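Local coordinates for protein LbaCas13a H328A (C2c2) (Lachnospiraceae bacterium NK4A179, PDB 5WLH) that binds a CRISPR guide RNA in its precursor form and, as a Cas13a-type ribonuclease, targets RNA and cleaves it at adenines, at residues V909-S914 against K972-I977; H920-L925 against D962-I967; I1083-D1088 against K1344-T1349. One frame throughout, in Å; residues are numbered along the deposited sequence.

Contact 1 of 3, residues V909-S914 against K972-I977; sequences VSRFLS and KLCGTI. With nucleotides of chain B.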
loop_
_atom_site.group_PDB
_atom_site.type_symbol
_atom_site.label_atom_id
_atom_site.label_comp_id
_atom_site.label_asym_id
_atom_site.label_seq_id
_atom_site.Cartn_x
_atom_site.Cartn_y
_atom_site.Cartn_z
ATOM N N VAL A 909 -16.755 4.735 -15.570
ATOM C CA VAL A 909 -15.449 4.990 -14.964
ATOM C C VAL A 909 -14.427 3.965 -15.450
ATOM O O VAL A 909 -13.341 4.331 -15.911
ATOM C CB VAL A 909 -15.549 5.025 -13.428
ATOM C CG1 VAL A 909 -14.149 5.004 -12.795
ATOM C CG2 VAL A 909 -16.259 6.289 -13.003
ATOM N N SER A 910 -14.768 2.672 -15.392
ATOM C CA SER A 910 -13.785 1.669 -15.806
ATOM C C SER A 910 -13.533 1.740 -17.304
ATOM O O SER A 910 -12.408 1.496 -17.759
ATOM C CB SER A 910 -14.240 0.262 -15.417
ATOM O OG SER A 910 -15.385 -0.138 -16.151
ATOM N N ARG A 911 -14.555 2.117 -18.070
ATOM C CA ARG A 911 -14.433 2.109 -19.522
ATOM C C ARG A 911 -13.451 3.163 -20.012
ATOM O O ARG A 911 -12.864 3.000 -21.084
ATOM C CB ARG A 911 -15.813 2.322 -20.157
ATOM C CG ARG A 911 -15.850 2.071 -21.658
ATOM C CD ARG A 911 -15.576 0.628 -22.013
ATOM N NE ARG A 911 -15.700 0.439 -23.459
ATOM C CZ ARG A 911 -14.704 0.593 -24.332
ATOM N NH1 ARG A 911 -13.478 0.918 -23.926
ATOM N NH2 ARG A 911 -14.935 0.412 -25.621
ATOM N N PHE A 912 -13.271 4.249 -19.257
ATOM C CA PHE A 912 -12.366 5.321 -19.649
ATOM C C PHE A 912 -10.953 5.129 -19.113
ATOM O O PHE A 912 -10.153 6.065 -19.165
ATOM C CB PHE A 912 -12.929 6.670 -19.198
ATOM C CG PHE A 912 -13.825 7.285 -20.224
ATOM C CD1 PHE A 912 -13.288 8.002 -21.279
ATOM C CD2 PHE A 912 -15.190 7.068 -20.183
ATOM C CE1 PHE A 912 -14.098 8.530 -22.249
ATOM C CE2 PHE A 912 -16.018 7.600 -21.156
ATOM C CZ PHE A 912 -15.469 8.328 -22.193
ATOM N N LEU A 913 -10.630 3.941 -18.613
ATOM C CA LEU A 913 -9.281 3.667 -18.136
ATOM C C LEU A 913 -8.433 3.061 -19.246
ATOM O O LEU A 913 -8.944 2.578 -20.247
ATOM C CB LEU A 913 -9.324 2.708 -16.950
ATOM C CG LEU A 913 -10.102 3.169 -15.725
ATOM C CD1 LEU A 913 -10.119 2.047 -14.689
ATOM C CD2 LEU A 913 -9.458 4.458 -15.165
ATOM N N SER A 914 -7.113 3.093 -19.057
ATOM C CA SER A 914 -6.265 2.255 -19.890
ATOM C C SER A 914 -6.577 0.789 -19.594
ATOM O O SER A 914 -7.117 0.470 -18.528
ATOM C CB SER A 914 -4.788 2.537 -19.613
ATOM O OG SER A 914 -4.447 2.003 -18.353
ATOM N N LYS A 972 -11.511 -5.707 -21.525
ATOM C CA LYS A 972 -11.411 -6.286 -22.860
ATOM C C LYS A 972 -11.557 -5.218 -23.934
ATOM O O LYS A 972 -10.763 -5.158 -24.883
ATOM C CB LYS A 972 -12.478 -7.375 -23.017
ATOM C CG LYS A 972 -12.147 -8.653 -22.232
ATOM C CD LYS A 972 -13.386 -9.420 -21.842
ATOM C CE LYS A 972 -13.060 -10.828 -21.342
ATOM N NZ LYS A 972 -14.258 -11.480 -20.690
ATOM N N LEU A 973 -12.547 -4.334 -23.780
ATOM C CA LEU A 973 -12.812 -3.348 -24.819
ATOM C C LEU A 973 -11.815 -2.185 -24.798
ATOM O O LEU A 973 -11.518 -1.616 -25.855
ATOM C CB LEU A 973 -14.250 -2.844 -24.689
ATOM C CG LEU A 973 -15.348 -3.887 -24.990
ATOM C CD1 LEU A 973 -16.711 -3.250 -25.065
ATOM C CD2 LEU A 973 -15.057 -4.614 -26.314
ATOM N N CYS A 974 -11.277 -1.817 -23.631
ATOM C CA CYS A 974 -10.248 -0.779 -23.607
ATOM C C CYS A 974 -9.030 -1.191 -24.415
ATOM O O CYS A 974 -8.363 -0.339 -25.013
ATOM C CB CYS A 974 -9.840 -0.461 -22.167
ATOM S SG CYS A 974 -11.183 0.383 -21.281
ATOM N N GLY A 975 -8.734 -2.480 -24.451
ATOM C CA GLY A 975 -7.608 -2.978 -25.211
ATOM C C GLY A 975 -7.939 -3.365 -26.636
ATOM O O GLY A 975 -7.074 -3.915 -27.332
ATOM N N THR A 976 -9.160 -3.099 -27.093
ATOM C CA THR A 976 -9.573 -3.461 -28.451
ATOM C C THR A 976 -9.566 -2.205 -29.311
ATOM O O THR A 976 -10.543 -1.451 -29.374
ATOM C CB THR A 976 -10.928 -4.143 -28.457
ATOM O OG1 THR A 976 -10.872 -5.276 -27.588
ATOM C CG2 THR A 976 -11.255 -4.613 -29.867
ATOM N N ILE A 977 -8.455 -2.000 -29.987
ATOM C CA ILE A 977 -8.254 -0.840 -30.840
ATOM C C ILE A 977 -8.940 -1.083 -32.177
ATOM O O ILE A 977 -8.904 -2.197 -32.719
ATOM C CB ILE A 977 -6.749 -0.569 -31.011
ATOM C CG1 ILE A 977 -6.113 -0.326 -29.646
ATOM C CG2 ILE A 977 -6.509 0.652 -31.885
ATOM C CD1 ILE A 977 -6.778 0.795 -28.881
ATOM P P A B 36 -4.669 -9.938 -23.250
ATOM O OP1 A B 36 -5.358 -10.260 -24.520
ATOM O OP2 A B 36 -4.553 -10.948 -22.177
ATOM O "O5'" A B 36 -3.201 -9.432 -23.547
ATOM C "C5'" A B 36 -2.250 -10.301 -24.135
ATOM C "C4'" A B 36 -1.511 -9.610 -25.248
ATOM O "O4'" A B 36 -2.439 -9.216 -26.294
ATOM C "C3'" A B 36 -0.777 -8.346 -24.857
ATOM O "O3'" A B 36 0.289 -8.222 -25.799
ATOM C "C2'" A B 36 -1.834 -7.272 -25.130
ATOM O "O2'" A B 36 -1.333 -5.962 -25.259
ATOM C "C1'" A B 36 -2.433 -7.798 -26.431
ATOM N N9 A B 36 -3.810 -7.419 -26.725
ATOM C C8 A B 36 -4.898 -7.328 -25.890
ATOM N N7 A B 36 -6.011 -7.041 -26.525
ATOM C C5 A B 36 -5.632 -6.972 -27.864
ATOM C C6 A B 36 -6.347 -6.709 -29.050
ATOM N N6 A B 36 -7.659 -6.450 -29.077
ATOM N N1 A B 36 -5.659 -6.718 -30.217
ATOM C C2 A B 36 -4.348 -6.978 -30.194
ATOM N N3 A B 36 -3.574 -7.244 -29.144
ATOM C C4 A B 36 -4.286 -7.222 -27.999
HETATM O O HOH W 1 -12.108 1.422 -26.481
HETATM O O HOH W 2 -12.887 -0.983 -28.003
#
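The thiol of Cys974, the last residue of helix 960-974, sits close to two backbone oxygens: SG lies 3.1 Å from Arg911 O and 3.3 Å from Leu913 O. Its torsion, SG anti to its own carbonyl carbon and beside the backbone N (chi1 -69°), turns the sulphur toward residues 911 to 913, which curl around it as they leave helix 901-911. Leu913 O is buried here, and this sulphur lies close beside it.

Arg911 flanks the thiol from the other end of that turn. Its CG is anti to the backbone N (chi1 -169°) and the chain bends at chi2, after which the guanidinium reaches the second segment flat side first. Leu973 CB stands over the centre of one face, 3.4 Å above the plane. NH1 comes within 3.5 Å of Cys974 SG. In the plane, at the edge of the group, NH1 gives a hydrogen bond of 2.9 Å to a water that also approaches Leu973 O. A second water lies 2.6 Å from Leu973 O and within hydrogen-bonding distance of Thr976 O; its link to Arg911 NH2 is weak. The arginine charge has its salt-bridge partner outside the contact, Glu631 on NE.

Beyond the thiol, Thr976 OG1 folds back onto Lys972 O, 2.7 Å away and above the carbonyl plane. Gly975 O lies 3.1 Å from N6 of A36 of chain B, the RNA, and is hydrogen-bonded to Arg1039. Helices 901-911 and 960-974 thus meet through their C-terminal ends, a buried helix-helix junction in which two waters link the arginine of one helix end to the Leu973 carbonyl of the other, next to the bound guide.

Contact 2 of 3, residues H920-L925 against D962-I967; sequences HMLGFL and DVDAVI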
loop_
_atom_site.group_PDB
_atom_site.type_symbol
_atom_site.label_atom_id
_atom_site.label_comp_id
_atom_site.label_asym_id
_atom_site.label_seq_id
_atom_site.Cartn_x
_atom_site.Cartn_y
_atom_site.Cartn_z
ATOM N N HIS A 920 -6.167 -3.533 -13.290
ATOM C CA HIS A 920 -5.867 -3.272 -11.882
ATOM C C HIS A 920 -7.142 -3.025 -11.077
ATOM O O HIS A 920 -7.288 -3.531 -9.956
ATOM C CB HIS A 920 -4.950 -2.054 -11.751
ATOM C CG HIS A 920 -3.521 -2.300 -12.117
ATOM N ND1 HIS A 920 -2.861 -3.473 -11.823
ATOM C CD2 HIS A 920 -2.607 -1.495 -12.714
ATOM C CE1 HIS A 920 -1.613 -3.395 -12.247
ATOM N NE2 HIS A 920 -1.431 -2.203 -12.788
ATOM N N MET A 921 -8.060 -2.219 -11.616
ATOM C CA MET A 921 -9.331 -1.985 -10.942
ATOM C C MET A 921 -10.075 -3.289 -10.710
ATOM O O MET A 921 -10.584 -3.533 -9.618
ATOM C CB MET A 921 -10.197 -1.019 -11.757
ATOM C CG MET A 921 -11.486 -0.608 -11.069
ATOM S SD MET A 921 -12.355 0.534 -12.178
ATOM C CE MET A 921 -13.401 1.425 -11.032
ATOM N N LEU A 922 -10.107 -4.161 -11.716
ATOM C CA LEU A 922 -10.739 -5.460 -11.536
ATOM C C LEU A 922 -10.045 -6.256 -10.438
ATOM O O LEU A 922 -10.710 -6.905 -9.618
ATOM C CB LEU A 922 -10.715 -6.224 -12.858
ATOM C CG LEU A 922 -11.537 -7.499 -12.936
ATOM C CD1 LEU A 922 -12.968 -7.258 -12.422
ATOM C CD2 LEU A 922 -11.537 -7.971 -14.389
ATOM N N GLY A 923 -8.716 -6.204 -10.399
ATOM C CA GLY A 923 -7.980 -6.907 -9.362
ATOM C C GLY A 923 -8.301 -6.387 -7.968
ATOM O O GLY A 923 -8.382 -7.157 -7.015
ATOM N N PHE A 924 -8.499 -5.069 -7.835
ATOM C CA PHE A 924 -8.855 -4.507 -6.537
ATOM C C PHE A 924 -10.246 -4.967 -6.109
ATOM O O PHE A 924 -10.501 -5.207 -4.924
ATOM C CB PHE A 924 -8.796 -2.981 -6.599
ATOM C CG PHE A 924 -7.393 -2.426 -6.492
ATOM C CD1 PHE A 924 -6.555 -2.852 -5.484
ATOM C CD2 PHE A 924 -6.928 -1.481 -7.402
ATOM C CE1 PHE A 924 -5.244 -2.344 -5.390
ATOM C CE2 PHE A 924 -5.636 -0.972 -7.301
ATOM C CZ PHE A 924 -4.814 -1.397 -6.291
ATOM N N LEU A 925 -11.169 -5.056 -7.059
ATOM C CA LEU A 925 -12.482 -5.597 -6.742
ATOM C C LEU A 925 -12.359 -7.024 -6.234
ATOM O O LEU A 925 -12.988 -7.395 -5.237
ATOM C CB LEU A 925 -13.382 -5.542 -7.964
ATOM C CG LEU A 925 -14.792 -6.054 -7.668
ATOM C CD1 LEU A 925 -15.514 -5.019 -6.829
ATOM C CD2 LEU A 925 -15.545 -6.309 -8.984
ATOM N N ASP A 962 -21.983 -8.443 -10.854
ATOM C CA ASP A 962 -22.302 -7.539 -11.953
ATOM C C ASP A 962 -21.214 -6.498 -12.146
ATOM O O ASP A 962 -20.851 -6.180 -13.284
ATOM C CB ASP A 962 -23.636 -6.836 -11.716
ATOM C CG ASP A 962 -24.815 -7.773 -11.858
ATOM O OD1 ASP A 962 -24.643 -8.875 -12.436
ATOM O OD2 ASP A 962 -25.901 -7.401 -11.389
ATOM N N VAL A 963 -20.710 -5.932 -11.048
ATOM C CA VAL A 963 -19.628 -4.961 -11.153
ATOM C C VAL A 963 -18.444 -5.593 -11.842
ATOM O O VAL A 963 -17.818 -4.993 -12.723
ATOM C CB VAL A 963 -19.233 -4.429 -9.769
ATOM C CG1 VAL A 963 -18.094 -3.413 -9.926
ATOM C CG2 VAL A 963 -20.437 -3.772 -9.120
ATOM N N ASP A 964 -18.111 -6.814 -11.415
ATOM C CA ASP A 964 -17.027 -7.573 -12.011
ATOM C C ASP A 964 -17.206 -7.694 -13.514
ATOM O O ASP A 964 -16.298 -7.366 -14.285
ATOM C CB ASP A 964 -16.941 -8.941 -11.345
ATOM C CG ASP A 964 -15.669 -9.684 -11.702
ATOM O OD1 ASP A 964 -15.553 -10.143 -12.862
ATOM O OD2 ASP A 964 -14.764 -9.791 -10.838
ATOM N N ALA A 965 -18.391 -8.139 -13.951
ATOM C CA ALA A 965 -18.626 -8.335 -15.375
ATOM C C ALA A 965 -18.510 -7.025 -16.132
ATOM O O ALA A 965 -18.013 -6.994 -17.259
ATOM C CB ALA A 965 -20.010 -8.948 -15.588
ATOM N N VAL A 966 -18.971 -5.929 -15.528
ATOM C CA VAL A 966 -18.887 -4.637 -16.196
ATOM C C VAL A 966 -17.436 -4.218 -16.359
ATOM O O VAL A 966 -17.010 -3.801 -17.443
ATOM C CB VAL A 966 -19.677 -3.580 -15.414
ATOM C CG1 VAL A 966 -19.336 -2.225 -15.939
ATOM C CG2 VAL A 966 -21.192 -3.846 -15.538
ATOM N N ILE A 967 -16.665 -4.280 -15.271
ATOM C CA ILE A 967 -15.265 -3.880 -15.373
ATOM C C ILE A 967 -14.532 -4.779 -16.351
ATOM O O ILE A 967 -13.728 -4.309 -17.159
ATOM C CB ILE A 967 -14.585 -3.891 -13.998
ATOM C CG1 ILE A 967 -15.295 -2.948 -13.033
ATOM C CG2 ILE A 967 -13.112 -3.451 -14.152
ATOM C CD1 ILE A 967 -14.623 -2.892 -11.661
#
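Residues Met921, Leu922 and Leu925 face Val963, Asp964 and Ile967 across two helical segments that run nearly antiparallel, 166° between their directions, with axes 9.9 Å apart at closest. Ile967 has the largest share of the interface and is gripped on two branches. CG2 lies beside Leu922 CB at 3.9 Å, while CD1, at the far end of the extended arm, meets Met921 CG at 3.9 Å and passes close to SD as well. Met921, its CG anti to the backbone N (chi1 -174°) and its chain extended beyond, crosses Ile967 at about a right angle.

One turn further along, Leu925 sends CD2 against the helix backbone itself: it touches Asp964 N at 3.6 Å, with Asp964 CB and Val963 CG1 nearby. The pattern is that of an alpha-alpha hairpin, helices 915-941 and 960-974 being joined by an 18-residue connection that includes two small strands, and each helix offers positions one and three residues apart. Helix 901-911 covers one flank, with Trp906 against both Met921 and Val963, and helix 891-898 also packs on 960-974, at Ala965 and Val966.

Asp964 is the polar member of the seam. Its side chain crosses that of Leu922 at about a right angle, and OD2 approaches Leu922 CD1 to 3.5 Å, while the same oxygen takes a weak hydrogen bond from His926 NE2. An alanine here would probably leave the imidazole of His926 without that acceptor and open a gap beside Leu922 CD1, although the contact of CB with Leu925 would remain. Asp962, two residues earlier, points away from the seam and forms a salt bridge with Arg896.

Contact 3 of 3, residues I1083-D1088 against K1344-T1349; sequences IFDSED and KLKNGT. With nucleotides of chain B.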
loop_
_atom_site.group_PDB
_atom_site.type_symbol
_atom_site.label_atom_id
_atom_site.label_comp_id
_atom_site.label_asym_id
_atom_site.label_seq_id
_atom_site.Cartn_x
_atom_site.Cartn_y
_atom_site.Cartn_z
ATOM N N ILE A 1083 15.004 -21.700 -23.380
ATOM C CA ILE A 1083 16.075 -21.832 -22.401
ATOM C C ILE A 1083 17.321 -22.272 -23.160
ATOM O O ILE A 1083 17.327 -23.336 -23.790
ATOM C CB ILE A 1083 15.708 -22.828 -21.289
ATOM C CG1 ILE A 1083 14.192 -22.848 -21.072
ATOM C CG2 ILE A 1083 16.406 -22.469 -19.996
ATOM C CD1 ILE A 1083 13.732 -23.875 -20.059
ATOM N N PHE A 1084 18.368 -21.457 -23.105
ATOM C CA PHE A 1084 19.470 -21.542 -24.053
ATOM C C PHE A 1084 20.687 -22.238 -23.453
ATOM O O PHE A 1084 20.777 -22.483 -22.248
ATOM C CB PHE A 1084 19.842 -20.141 -24.548
ATOM C CG PHE A 1084 18.652 -19.302 -24.913
ATOM C CD1 PHE A 1084 18.064 -19.421 -26.162
ATOM C CD2 PHE A 1084 18.105 -18.415 -24.000
ATOM C CE1 PHE A 1084 16.959 -18.660 -26.499
ATOM C CE2 PHE A 1084 17.003 -17.651 -24.330
ATOM C CZ PHE A 1084 16.427 -17.775 -25.581
ATOM N N ASP A 1085 21.635 -22.560 -24.335
ATOM C CA ASP A 1085 22.887 -23.202 -23.949
ATOM C C ASP A 1085 23.949 -22.172 -23.573
ATOM O O ASP A 1085 24.483 -22.198 -22.462
ATOM C CB ASP A 1085 23.399 -24.098 -25.087
ATOM C CG ASP A 1085 22.620 -25.394 -25.212
ATOM O OD1 ASP A 1085 23.097 -26.429 -24.695
ATOM O OD2 ASP A 1085 21.534 -25.382 -25.831
ATOM N N SER A 1086 24.256 -21.257 -24.483
ATOM C CA SER A 1086 25.384 -20.358 -24.300
ATOM C C SER A 1086 24.997 -19.129 -23.483
ATOM O O SER A 1086 23.822 -18.787 -23.330
ATOM C CB SER A 1086 25.947 -19.919 -25.652
ATOM O OG SER A 1086 26.504 -18.622 -25.567
ATOM N N GLU A 1087 26.025 -18.461 -22.956
ATOM C CA GLU A 1087 25.825 -17.236 -22.194
ATOM C C GLU A 1087 25.533 -16.050 -23.107
ATOM O O GLU A 1087 24.632 -15.255 -22.824
ATOM C CB GLU A 1087 27.055 -16.957 -21.333
ATOM C CG GLU A 1087 26.746 -16.206 -20.066
ATOM C CD GLU A 1087 27.985 -15.810 -19.296
ATOM O OE1 GLU A 1087 28.877 -16.668 -19.123
ATOM O OE2 GLU A 1087 28.067 -14.637 -18.865
ATOM N N ASP A 1088 26.283 -15.914 -24.204
ATOM C CA ASP A 1088 26.038 -14.840 -25.157
ATOM C C ASP A 1088 24.811 -15.091 -26.023
ATOM O O ASP A 1088 24.345 -14.162 -26.690
ATOM C CB ASP A 1088 27.265 -14.624 -26.045
ATOM C CG ASP A 1088 28.388 -13.908 -25.319
ATOM O OD1 ASP A 1088 29.155 -14.582 -24.600
ATOM O OD2 ASP A 1088 28.499 -12.670 -25.456
ATOM N N LYS A 1344 18.469 -19.261 -16.057
ATOM C CA LYS A 1344 19.018 -20.607 -16.057
ATOM C C LYS A 1344 19.300 -21.063 -17.479
ATOM O O LYS A 1344 18.508 -20.820 -18.393
ATOM C CB LYS A 1344 18.056 -21.586 -15.391
ATOM C CG LYS A 1344 17.493 -21.115 -14.084
ATOM C CD LYS A 1344 17.059 -22.313 -13.283
ATOM C CE LYS A 1344 16.452 -21.888 -11.980
ATOM N NZ LYS A 1344 17.394 -21.134 -11.103
ATOM N N LEU A 1345 20.438 -21.730 -17.659
ATOM C CA LEU A 1345 20.849 -22.270 -18.942
ATOM C C LEU A 1345 20.825 -23.798 -18.872
ATOM O O LEU A 1345 20.157 -24.382 -18.007
ATOM C CB LEU A 1345 22.235 -21.721 -19.297
ATOM C CG LEU A 1345 22.428 -20.205 -19.302
ATOM C CD1 LEU A 1345 23.903 -19.850 -19.418
ATOM C CD2 LEU A 1345 21.635 -19.560 -20.433
ATOM N N LYS A 1346 21.547 -24.443 -19.790
ATOM C CA LYS A 1346 21.849 -25.862 -19.642
ATOM C C LYS A 1346 23.048 -26.057 -18.719
ATOM O O LYS A 1346 23.000 -26.867 -17.788
ATOM C CB LYS A 1346 22.118 -26.496 -21.012
ATOM C CG LYS A 1346 21.139 -26.093 -22.120
ATOM C CD LYS A 1346 19.694 -26.392 -21.756
ATOM C CE LYS A 1346 18.881 -25.116 -21.631
ATOM N NZ LYS A 1346 17.600 -25.390 -20.932
ATOM N N ASN A 1347 24.129 -25.315 -18.970
ATOM C CA ASN A 1347 25.307 -25.292 -18.112
ATOM C C ASN A 1347 24.894 -25.016 -16.676
ATOM O O ASN A 1347 24.851 -25.916 -15.828
ATOM C CB ASN A 1347 26.272 -24.199 -18.569
ATOM C CG ASN A 1347 26.380 -24.125 -20.071
ATOM O OD1 ASN A 1347 25.363 -24.163 -20.760
ATOM N ND2 ASN A 1347 27.591 -23.941 -20.586
ATOM N N GLY A 1348 24.562 -23.758 -16.417
ATOM C CA GLY A 1348 24.162 -23.311 -15.102
ATOM C C GLY A 1348 23.369 -22.023 -15.165
ATOM O O GLY A 1348 22.234 -22.009 -15.649
ATOM N N THR A 1349 23.965 -20.927 -14.701
ATOM C CA THR A 1349 23.234 -19.683 -14.511
ATOM C C THR A 1349 24.043 -18.494 -15.014
ATOM O O THR A 1349 25.259 -18.428 -14.813
ATOM C CB THR A 1349 22.881 -19.500 -13.027
ATOM O OG1 THR A 1349 21.853 -20.431 -12.669
ATOM C CG2 THR A 1349 22.401 -18.084 -12.743
ATOM P P G B 43 13.963 -21.072 -9.623
ATOM O OP1 G B 43 14.576 -22.416 -9.711
ATOM O OP2 G B 43 12.640 -20.823 -10.252
ATOM O "O5'" G B 43 13.826 -20.752 -8.071
ATOM C "C5'" G B 43 14.903 -20.963 -7.169
ATOM C "C4'" G B 43 14.712 -20.148 -5.914
ATOM O "O4'" G B 43 14.550 -18.749 -6.287
ATOM C "C3'" G B 43 13.455 -20.468 -5.110
ATOM O "O3'" G B 43 13.596 -21.564 -4.217
ATOM C "C2'" G B 43 13.151 -19.143 -4.425
ATOM O "O2'" G B 43 14.037 -18.931 -3.335
ATOM C "C1'" G B 43 13.513 -18.158 -5.531
ATOM N N9 G B 43 12.372 -17.906 -6.440
ATOM C C8 G B 43 12.241 -18.429 -7.702
ATOM N N7 G B 43 11.158 -18.074 -8.327
ATOM C C5 G B 43 10.506 -17.251 -7.425
ATOM C C6 G B 43 9.265 -16.571 -7.559
ATOM O O6 G B 43 8.484 -16.556 -8.522
ATOM N N1 G B 43 8.966 -15.846 -6.412
ATOM C C2 G B 43 9.758 -15.790 -5.290
ATOM N N2 G B 43 9.296 -15.034 -4.284
ATOM N N3 G B 43 10.915 -16.422 -5.154
ATOM C C4 G B 43 11.243 -17.123 -6.259
ATOM P P U B 42 12.164 -18.294 -14.221
ATOM O OP1 U B 42 12.486 -19.597 -14.865
ATOM O OP2 U B 42 10.784 -18.024 -13.757
ATOM O "O5'" U B 42 13.122 -18.116 -12.966
ATOM C "C5'" U B 42 14.493 -18.484 -13.018
ATOM C "C4'" U B 42 15.183 -18.081 -11.742
ATOM O "O4'" U B 42 15.061 -16.642 -11.577
ATOM C "C3'" U B 42 14.577 -18.651 -10.464
ATOM O "O3'" U B 42 15.009 -19.972 -10.168
ATOM C "C2'" U B 42 14.976 -17.621 -9.416
ATOM O "O2'" U B 42 16.331 -17.791 -9.033
ATOM C "C1'" U B 42 14.866 -16.326 -10.214
ATOM N N1 U B 42 13.544 -15.674 -10.053
ATOM C C2 U B 42 13.315 -14.975 -8.878
ATOM O O2 U B 42 14.147 -14.891 -7.995
ATOM N N3 U B 42 12.085 -14.376 -8.767
ATOM C C4 U B 42 11.071 -14.405 -9.701
ATOM O O4 U B 42 10.013 -13.820 -9.469
ATOM C C5 U B 42 11.381 -15.145 -10.890
ATOM C C6 U B 42 12.575 -15.736 -11.023
HETATM O O HOH W 3 18.002 -19.605 -20.691
#
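A beta-hairpin turn, Leu1345 to Gly1348 between strands 1336-1344 and 1349-1353 of a four-stranded antiparallel sheet, packs its tip on the segment that leads into helix 1087-1103; the sheet and its hairpin probably belong to the second HEPN domain. Within the turn Leu1345 N is bonded to Gly1348 O at 2.7 Å. Across the contact Phe1084 O lies at the middle and takes a weak hydrogen bond of 3.2 Å from Lys1346 N, with an N-H...O angle of only 132°. Leu1345 sets its CB and CD2 around the same carbonyl oxygen, and its two methyls reach on toward the carbonyls of Asp1085 and Ser1086. A water ties the backbones together a second time, accepting from Phe1084 N and donating to Lys1344 O at 2.6 Å.

Lys1346 bends at chi2 and chi3, the latter in an unfavourable position (115°), and its chain folds over the first segment. Asp1085 OD1 meets its CG at 3.3 Å, the two side chains crossing obliquely, but Asp1085 OD2 and Lys1346 NZ stay 6.3 Å apart, so the opposite charges lie near without touching. Farther along, the lysine crosses Ile1083 at about a right angle, CE close to Ile1083 O. The side chain of Phe1084 starts away from the hairpin, and its ring packs against Gln1090 and Ile1093 of helix 1087-1103, whose first turn is capped by the hydroxyl of Ser1086 on Glu1089 N.

Lys1344 leads off the hairpin to the guide RNA: bent at its last torsion (chi4 -61°), it places NZ 2.8 Å from O3' of U42 of chain B in a hydrogen bond, close to phosphate oxygen OP1 of G43 of chain B.

Followed from the N terminus, the first contact reached is contact 1, which opens at the end of helix 901-911; contact 2 opens next, on helix 915-941. Helix 960-974 returns and closes both: 962-967 completes contact 2 first, 972-977 completes contact 1 later, so the smaller loop of contact 2 lies within that of contact 1. The two touch where Leu913 CD1 meets Met921 SD at 3.7 Å, and together they join three successive helices. Contact 3 follows in series, its centre about 40 Å from that of contact 1, and closes a separate 255-residue excursion, tying the start of helix 1087-1103 to the C-terminal sheet.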